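Local coordinates for Dbv8 protein (Nonomuraea, PDB 4MFZ) that probably transfers a long aliphatic acyl group from acyl-CoA, such as the decanoyl-CoA bound here, to glycopeptide antibiotic intermediates, at residues A252-A264 against H272-D284. Sequence-based numbering, arbitrary orientation.
Sequences ATGTSWLLDPQLA and HILQLRRGWTLLD. With MFK (decanoyl-CoA), chain B.
Arg277 reaches across to the turn that follows strand 251-256 and grips two of its carbonyls with one nitrogen. NH1 donates to Leu258 O at 3.0 Å, nearly in the guanidinium plane, and to Asp260 O at 2.8 Å, each carbonyl being met from above its own plane. NH2 adds only weak bonds to Asp260 O and Pro261 O. With CG between the backbone N and the carbonyl carbon (chi1 79°), the extended chain carries the head group to the carbonyls of the turn; Leu274 CD2 sits over the rim of one face. Asp260 O also accepts from Leu263 N, which approaches from the opposite face of the carbonyl.

The tight part lies beside the bound decanoyl-CoA. Leu258 CD2 meets Ile273 CD1 at 3.7 Å, the two side chains crossing at about a right angle, and Leu259 CD2 touches both Arg277 CB (4.0 Å) and CCD of the decanoyl chain (3.7 Å). The Trp280 ring turns an edge to Gly254 N, 3.7 Å from CZ3, and lays a face against CCC of the chain, while its NE1 is hydrogen-bonded to Tyr229 OH. Toward solvent the packing thins: exposed Pro261 touches Leu282 CD1 through CG at 4.4 Å, and Ala264 CB barely reaches Leu274.

His272 N and Ile273 N donate hydrogen bonds to OBB and OBA of one phosphate, a second backbone grip beside the classical pyrophosphate loop between strand 211-216 and helix 226-243; strand 251-256, helix 272-277 and strand 281-289 thus wall the acyl-CoA cleft of a GNAT-like domain.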
loop_
_atom_site.group_PDB
_atom_site.type_symbol
_atom_site.label_atom_id
_atom_site.label_comp_id
_atom_site.label_asym_id
_atom_site.label_seq_id
_atom_site.Cartn_x
_atom_site.Cartn_y
_atom_site.Cartn_z
ATOM N N ALA A 252 -12.858 8.237 11.164
ATOM C CA ALA A 252 -11.805 7.907 10.198
ATOM C C ALA A 252 -10.712 8.976 10.268
ATOM O O ALA A 252 -10.995 10.130 10.579
ATOM C CB ALA A 252 -12.383 7.774 8.785
ATOM N N THR A 253 -9.466 8.584 10.008
ATOM C CA THR A 253 -8.330 9.492 10.069
ATOM C C THR A 253 -7.492 9.423 8.792
ATOM O O THR A 253 -7.504 8.413 8.051
ATOM C CB THR A 253 -7.390 9.182 11.267
ATOM O OG1 THR A 253 -6.884 7.865 11.139
ATOM C CG2 THR A 253 -8.100 9.285 12.601
ATOM N N GLY A 254 -6.755 10.501 8.541
ATOM C CA GLY A 254 -5.842 10.550 7.423
ATOM C C GLY A 254 -4.958 11.753 7.570
ATOM O O GLY A 254 -5.355 12.770 8.159
ATOM N N THR A 255 -3.761 11.641 7.022
ATOM C CA THR A 255 -2.824 12.745 6.991
ATOM C C THR A 255 -2.378 12.924 5.548
ATOM O O THR A 255 -2.018 11.954 4.905
ATOM C CB THR A 255 -1.602 12.453 7.860
ATOM O OG1 THR A 255 -2.005 12.446 9.227
ATOM C CG2 THR A 255 -0.504 13.532 7.664
ATOM N N SER A 256 -2.405 14.144 5.027
ATOM C CA SER A 256 -2.154 14.300 3.588
ATOM C C SER A 256 -1.848 15.713 3.149
ATOM O O SER A 256 -2.267 16.685 3.781
ATOM C CB SER A 256 -3.395 13.804 2.794
ATOM O OG SER A 256 -3.117 13.759 1.394
ATOM N N TRP A 257 -1.171 15.816 2.011
ATOM C CA TRP A 257 -1.022 17.096 1.310
ATOM C C TRP A 257 -2.347 17.678 0.915
ATOM O O TRP A 257 -2.483 18.888 0.830
ATOM C CB TRP A 257 -0.134 16.908 0.091
ATOM C CG TRP A 257 -0.781 16.070 -0.964
ATOM C CD1 TRP A 257 -0.758 14.688 -1.078
ATOM C CD2 TRP A 257 -1.630 16.538 -2.077
ATOM N NE1 TRP A 257 -1.509 14.283 -2.147
ATOM C CE2 TRP A 257 -2.037 15.338 -2.805
ATOM C CE3 TRP A 257 -2.040 17.782 -2.542
ATOM C CZ2 TRP A 257 -2.823 15.398 -3.952
ATOM C CZ3 TRP A 257 -2.853 17.832 -3.696
ATOM C CH2 TRP A 257 -3.235 16.665 -4.375
ATOM N N LEU A 258 -3.340 16.813 0.700
ATOM C CA LEU A 258 -4.711 17.195 0.274
ATOM C C LEU A 258 -5.440 18.060 1.282
ATOM O O LEU A 258 -6.458 18.663 0.953
ATOM C CB LEU A 258 -5.573 15.938 0.090
ATOM C CG LEU A 258 -5.306 14.961 -1.056
ATOM C CD1 LEU A 258 -6.009 13.663 -0.736
ATOM C CD2 LEU A 258 -5.837 15.529 -2.366
ATOM N N LEU A 259 -4.964 18.071 2.526
ATOM C CA LEU A 259 -5.644 18.846 3.565
ATOM C C LEU A 259 -4.961 20.182 3.899
ATOM O O LEU A 259 -5.371 20.870 4.827
ATOM C CB LEU A 259 -5.811 18.008 4.835
ATOM C CG LEU A 259 -6.585 16.696 4.729
ATOM C CD1 LEU A 259 -6.457 15.904 6.028
ATOM C CD2 LEU A 259 -8.049 16.954 4.387
ATOM N N ASP A 260 -3.912 20.526 3.151
ATOM C CA ASP A 260 -3.185 21.787 3.318
ATOM C C ASP A 260 -4.079 22.963 2.925
ATOM O O ASP A 260 -4.494 23.045 1.750
ATOM C CB ASP A 260 -1.953 21.772 2.412
ATOM C CG ASP A 260 -1.025 22.970 2.630
ATOM O OD1 ASP A 260 -1.440 23.985 3.260
ATOM O OD2 ASP A 260 0.149 22.880 2.174
ATOM N N PRO A 261 -4.362 23.884 3.881
ATOM C CA PRO A 261 -5.212 25.043 3.516
ATOM C C PRO A 261 -4.731 25.815 2.272
ATOM O O PRO A 261 -5.570 26.346 1.527
ATOM C CB PRO A 261 -5.155 25.947 4.759
ATOM C CG PRO A 261 -4.888 24.981 5.900
ATOM C CD PRO A 261 -4.062 23.841 5.330
ATOM N N GLN A 262 -3.416 25.872 2.050
ATOM C CA GLN A 262 -2.817 26.618 0.904
ATOM C C GLN A 262 -3.325 26.235 -0.504
ATOM O O GLN A 262 -3.164 26.996 -1.465
ATOM C CB GLN A 262 -1.291 26.458 0.912
ATOM C CG GLN A 262 -0.624 26.929 2.189
ATOM C CD GLN A 262 0.886 26.812 2.116
ATOM O OE1 GLN A 262 1.457 25.717 2.238
ATOM N NE2 GLN A 262 1.540 27.939 1.902
ATOM N N LEU A 263 -3.902 25.045 -0.633
ATOM C CA LEU A 263 -4.415 24.581 -1.909
ATOM C C LEU A 263 -5.526 25.505 -2.385
ATOM O O LEU A 263 -5.713 25.667 -3.596
ATOM C CB LEU A 263 -4.909 23.131 -1.826
ATOM C CG LEU A 263 -3.870 22.007 -1.727
ATOM C CD1 LEU A 263 -4.524 20.629 -1.529
ATOM C CD2 LEU A 263 -2.951 21.979 -2.948
ATOM N N ALA A 264 -6.232 26.133 -1.437
ATOM C CA ALA A 264 -7.326 27.073 -1.759
ATOM C C ALA A 264 -6.818 28.328 -2.467
ATOM O O ALA A 264 -7.602 29.056 -3.080
ATOM C CB ALA A 264 -8.132 27.447 -0.507
ATOM N N HIS A 272 -12.868 19.206 -6.567
ATOM C CA HIS A 272 -13.399 18.118 -5.737
ATOM C C HIS A 272 -12.675 18.095 -4.391
ATOM O O HIS A 272 -13.281 17.793 -3.387
ATOM C CB HIS A 272 -13.211 16.738 -6.379
ATOM C CG HIS A 272 -13.737 16.595 -7.804
ATOM N ND1 HIS A 272 -14.965 17.053 -8.206
ATOM C CD2 HIS A 272 -13.182 15.954 -8.899
ATOM C CE1 HIS A 272 -15.156 16.735 -9.502
ATOM N NE2 HIS A 272 -14.066 16.067 -9.932
ATOM N N ILE A 273 -11.364 18.384 -4.385
ATOM C CA ILE A 273 -10.546 18.383 -3.161
ATOM C C ILE A 273 -11.070 19.462 -2.201
ATOM O O ILE A 273 -11.382 19.164 -1.037
ATOM C CB ILE A 273 -9.028 18.604 -3.460
ATOM C CG1 ILE A 273 -8.424 17.398 -4.199
ATOM C CG2 ILE A 273 -8.225 18.902 -2.176
ATOM C CD1 ILE A 273 -7.160 17.723 -4.992
ATOM N N LEU A 274 -11.237 20.689 -2.705
ATOM C CA LEU A 274 -11.680 21.781 -1.844
ATOM C C LEU A 274 -13.074 21.533 -1.296
ATOM O O LEU A 274 -13.333 21.737 -0.114
ATOM C CB LEU A 274 -11.614 23.144 -2.546
ATOM C CG LEU A 274 -10.267 23.563 -3.108
ATOM C CD1 LEU A 274 -10.411 24.965 -3.702
ATOM C CD2 LEU A 274 -9.130 23.506 -2.078
ATOM N N GLN A 275 -13.979 21.090 -2.154
ATOM C CA GLN A 275 -15.310 20.760 -1.681
ATOM C C GLN A 275 -15.320 19.605 -0.650
ATOM O O GLN A 275 -15.905 19.736 0.444
ATOM C CB GLN A 275 -16.232 20.433 -2.866
ATOM C CG GLN A 275 -17.539 19.790 -2.430
ATOM C CD GLN A 275 -18.498 19.532 -3.584
ATOM O OE1 GLN A 275 -18.356 20.101 -4.671
ATOM N NE2 GLN A 275 -19.496 18.676 -3.337
ATOM N N LEU A 276 -14.686 18.479 -0.991
ATOM C CA LEU A 276 -14.861 17.269 -0.177
ATOM C C LEU A 276 -14.162 17.339 1.170
ATOM O O LEU A 276 -14.644 16.776 2.139
ATOM C CB LEU A 276 -14.510 15.974 -0.947
ATOM C CG LEU A 276 -15.397 15.728 -2.191
ATOM C CD1 LEU A 276 -14.893 14.506 -2.928
ATOM C CD2 LEU A 276 -16.849 15.528 -1.793
ATOM N N ARG A 277 -13.059 18.045 1.238
ATOM C CA ARG A 277 -12.304 18.174 2.497
ATOM C C ARG A 277 -13.023 19.022 3.587
ATOM O O ARG A 277 -12.696 18.924 4.780
ATOM C CB ARG A 277 -10.900 18.691 2.208
ATOM C CG ARG A 277 -10.768 20.189 1.961
ATOM C CD ARG A 277 -9.336 20.493 1.535
ATOM N NE ARG A 277 -9.065 21.934 1.477
ATOM C CZ ARG A 277 -7.872 22.464 1.272
ATOM N NH1 ARG A 277 -6.822 21.686 1.103
ATOM N NH2 ARG A 277 -7.731 23.785 1.247
ATOM N N ARG A 278 -14.009 19.819 3.192
ATOM C CA ARG A 278 -14.831 20.564 4.175
ATOM C C ARG A 278 -15.537 19.628 5.171
ATOM O O ARG A 278 -15.989 20.065 6.225
ATOM C CB ARG A 278 -15.892 21.438 3.488
ATOM C CG ARG A 278 -15.320 22.521 2.616
ATOM C CD ARG A 278 -16.439 23.255 1.884
ATOM N NE ARG A 278 -15.870 24.349 1.106
ATOM C CZ ARG A 278 -16.102 24.583 -0.177
ATOM N NH1 ARG A 278 -16.945 23.833 -0.872
ATOM N NH2 ARG A 278 -15.495 25.600 -0.764
ATOM N N GLY A 279 -15.629 18.336 4.841
ATOM C CA GLY A 279 -16.282 17.373 5.719
ATOM C C GLY A 279 -15.325 16.861 6.774
ATOM O O GLY A 279 -15.698 16.062 7.631
ATOM N N TRP A 280 -14.074 17.293 6.680
ATOM C CA TRP A 280 -13.005 16.829 7.563
ATOM C C TRP A 280 -12.687 17.864 8.593
ATOM O O TRP A 280 -12.712 19.045 8.306
ATOM C CB TRP A 280 -11.764 16.527 6.731
ATOM C CG TRP A 280 -11.861 15.213 5.996
ATOM C CD1 TRP A 280 -12.696 14.884 4.917
ATOM C CD2 TRP A 280 -11.112 13.987 6.291
ATOM N NE1 TRP A 280 -12.509 13.581 4.538
ATOM C CE2 TRP A 280 -11.563 12.988 5.315
ATOM C CE3 TRP A 280 -10.131 13.638 7.223
ATOM C CZ2 TRP A 280 -11.052 11.699 5.299
ATOM C CZ3 TRP A 280 -9.619 12.338 7.194
ATOM C CH2 TRP A 280 -10.072 11.388 6.256
ATOM N N THR A 281 -12.360 17.437 9.807
ATOM C CA THR A 281 -11.900 18.385 10.813
ATOM C C THR A 281 -10.383 18.314 11.016
ATOM O O THR A 281 -9.846 17.249 11.256
ATOM C CB THR A 281 -12.649 18.235 12.153
ATOM O OG1 THR A 281 -11.707 18.402 13.215
ATOM C CG2 THR A 281 -13.331 16.896 12.306
ATOM N N LEU A 282 -9.689 19.444 10.884
ATOM C CA LEU A 282 -8.227 19.460 10.965
ATOM C C LEU A 282 -7.730 19.368 12.407
ATOM O O LEU A 282 -8.173 20.110 13.267
ATOM C CB LEU A 282 -7.653 20.704 10.254
ATOM C CG LEU A 282 -7.978 20.823 8.744
ATOM C CD1 LEU A 282 -7.370 22.070 8.125
ATOM C CD2 LEU A 282 -7.542 19.589 7.961
ATOM N N LEU A 283 -6.831 18.430 12.682
ATOM C CA LEU A 283 -6.178 18.386 13.983
ATOM C C LEU A 283 -5.124 19.505 14.056
ATOM O O LEU A 283 -4.387 19.745 13.085
ATOM C CB LEU A 283 -5.551 17.005 14.237
ATOM C CG LEU A 283 -6.458 15.753 14.180
ATOM C CD1 LEU A 283 -5.621 14.482 14.066
ATOM C CD2 LEU A 283 -7.430 15.650 15.353
ATOM N N ASP A 284 -5.072 20.214 15.180
ATOM C CA ASP A 284 -3.980 21.168 15.398
ATOM C C ASP A 284 -2.776 20.441 15.968
ATOM O O ASP A 284 -2.867 19.813 17.027
ATOM C CB ASP A 284 -4.381 22.300 16.340
ATOM C CG ASP A 284 -5.557 23.093 15.829
ATOM O OD1 ASP A 284 -5.573 23.439 14.622
ATOM O OD2 ASP A 284 -6.468 23.365 16.640
HETATM C CCG MFK B . -10.858 15.310 -0.523
HETATM C CCF MFK B . -11.457 14.918 0.827
HETATM C CCE MFK B . -10.656 13.779 1.419
HETATM C CCD MFK B . -9.432 14.356 2.087
HETATM C CCC MFK B . -8.947 13.359 3.120
HETATM C CCB MFK B . -7.576 12.852 2.743
HETATM C CCA MFK B . -6.999 12.151 3.959
HETATM C CBZ MFK B . -6.849 10.675 3.624
HETATM C CAK MFK B . -5.376 10.321 3.553
HETATM C CAJ MFK B . -5.021 9.863 2.132
HETATM O OAL MFK B . -5.819 9.241 1.424
HETATM S SAI MFK B . -3.389 10.284 1.652
HETATM C CAH MFK B . -3.318 9.694 -0.092
HETATM C CAG MFK B . -4.115 10.588 -1.048
HETATM N NAF MFK B . -4.049 9.952 -2.375
HETATM C CAE MFK B . -3.521 10.558 -3.454
HETATM O OAM MFK B . -3.090 11.709 -3.457
HETATM C CAD MFK B . -3.533 9.710 -4.743
HETATM C CAC MFK B . -3.137 10.581 -5.951
HETATM N NAB MFK B . -4.039 11.744 -6.079
HETATM C CAA MFK B . -5.063 11.676 -6.942
HETATM O OAO MFK B . -5.289 10.673 -7.637
HETATM C CAN MFK B . -5.939 12.930 -7.072
HETATM O OAU MFK B . -5.306 14.069 -6.444
HETATM C CAP MFK B . -7.374 12.733 -6.536
HETATM C CAR MFK B . -7.319 12.312 -5.075
HETATM C CAS MFK B . -8.153 11.672 -7.307
HETATM C CAQ MFK B . -8.126 14.056 -6.643
HETATM O OAT MFK B . -8.145 14.431 -8.004
HETATM P PAV MFK B . -9.348 15.287 -8.651
HETATM O OAX MFK B . -10.654 14.681 -8.348
HETATM O OAW MFK B . -8.994 15.558 -10.075
HETATM O OAY MFK B . -9.143 16.610 -7.756
HETATM P PAZ MFK B . -9.673 18.093 -8.067
HETATM O OBA MFK B . -9.560 18.865 -6.696
HETATM O OBB MFK B . -11.052 18.144 -8.598
HETATM O "O5'" MFK B . -8.511 18.789 -8.937
HETATM C "C5'" MFK B . -8.560 20.129 -9.372
HETATM C "C4'" MFK B . -7.323 20.371 -10.244
HETATM O "O4'" MFK B . -6.079 19.735 -9.753
HETATM C "C3'" MFK B . -7.507 19.788 -11.625
HETATM O "O3'" MFK B . -6.760 20.601 -12.530
HETATM P PBV MFK B . -7.453 21.046 -13.927
HETATM O OBW MFK B . -7.434 19.695 -14.753
HETATM O OBY MFK B . -6.406 22.118 -14.555
HETATM O OBX MFK B . -8.841 21.496 -13.843
HETATM C "C2'" MFK B . -6.865 18.408 -11.456
HETATM O "O2'" MFK B . -6.501 17.795 -12.678
HETATM C "C1'" MFK B . -5.625 18.736 -10.680
HETATM N N9 MFK B . -5.125 17.549 -9.938
HETATM C C8 MFK B . -5.654 17.025 -8.826
HETATM N N7 MFK B . -4.902 15.975 -8.471
HETATM C C5 MFK B . -3.876 15.886 -9.331
HETATM C C4 MFK B . -4.027 16.861 -10.233
HETATM N N3 MFK B . -3.117 17.040 -11.202
HETATM C C2 MFK B . -1.964 16.136 -11.448
HETATM N N1 MFK B . -1.912 15.101 -10.397
HETATM C C6 MFK B . -2.832 15.036 -9.423
HETATM N N6 MFK B . -2.727 14.085 -8.497
#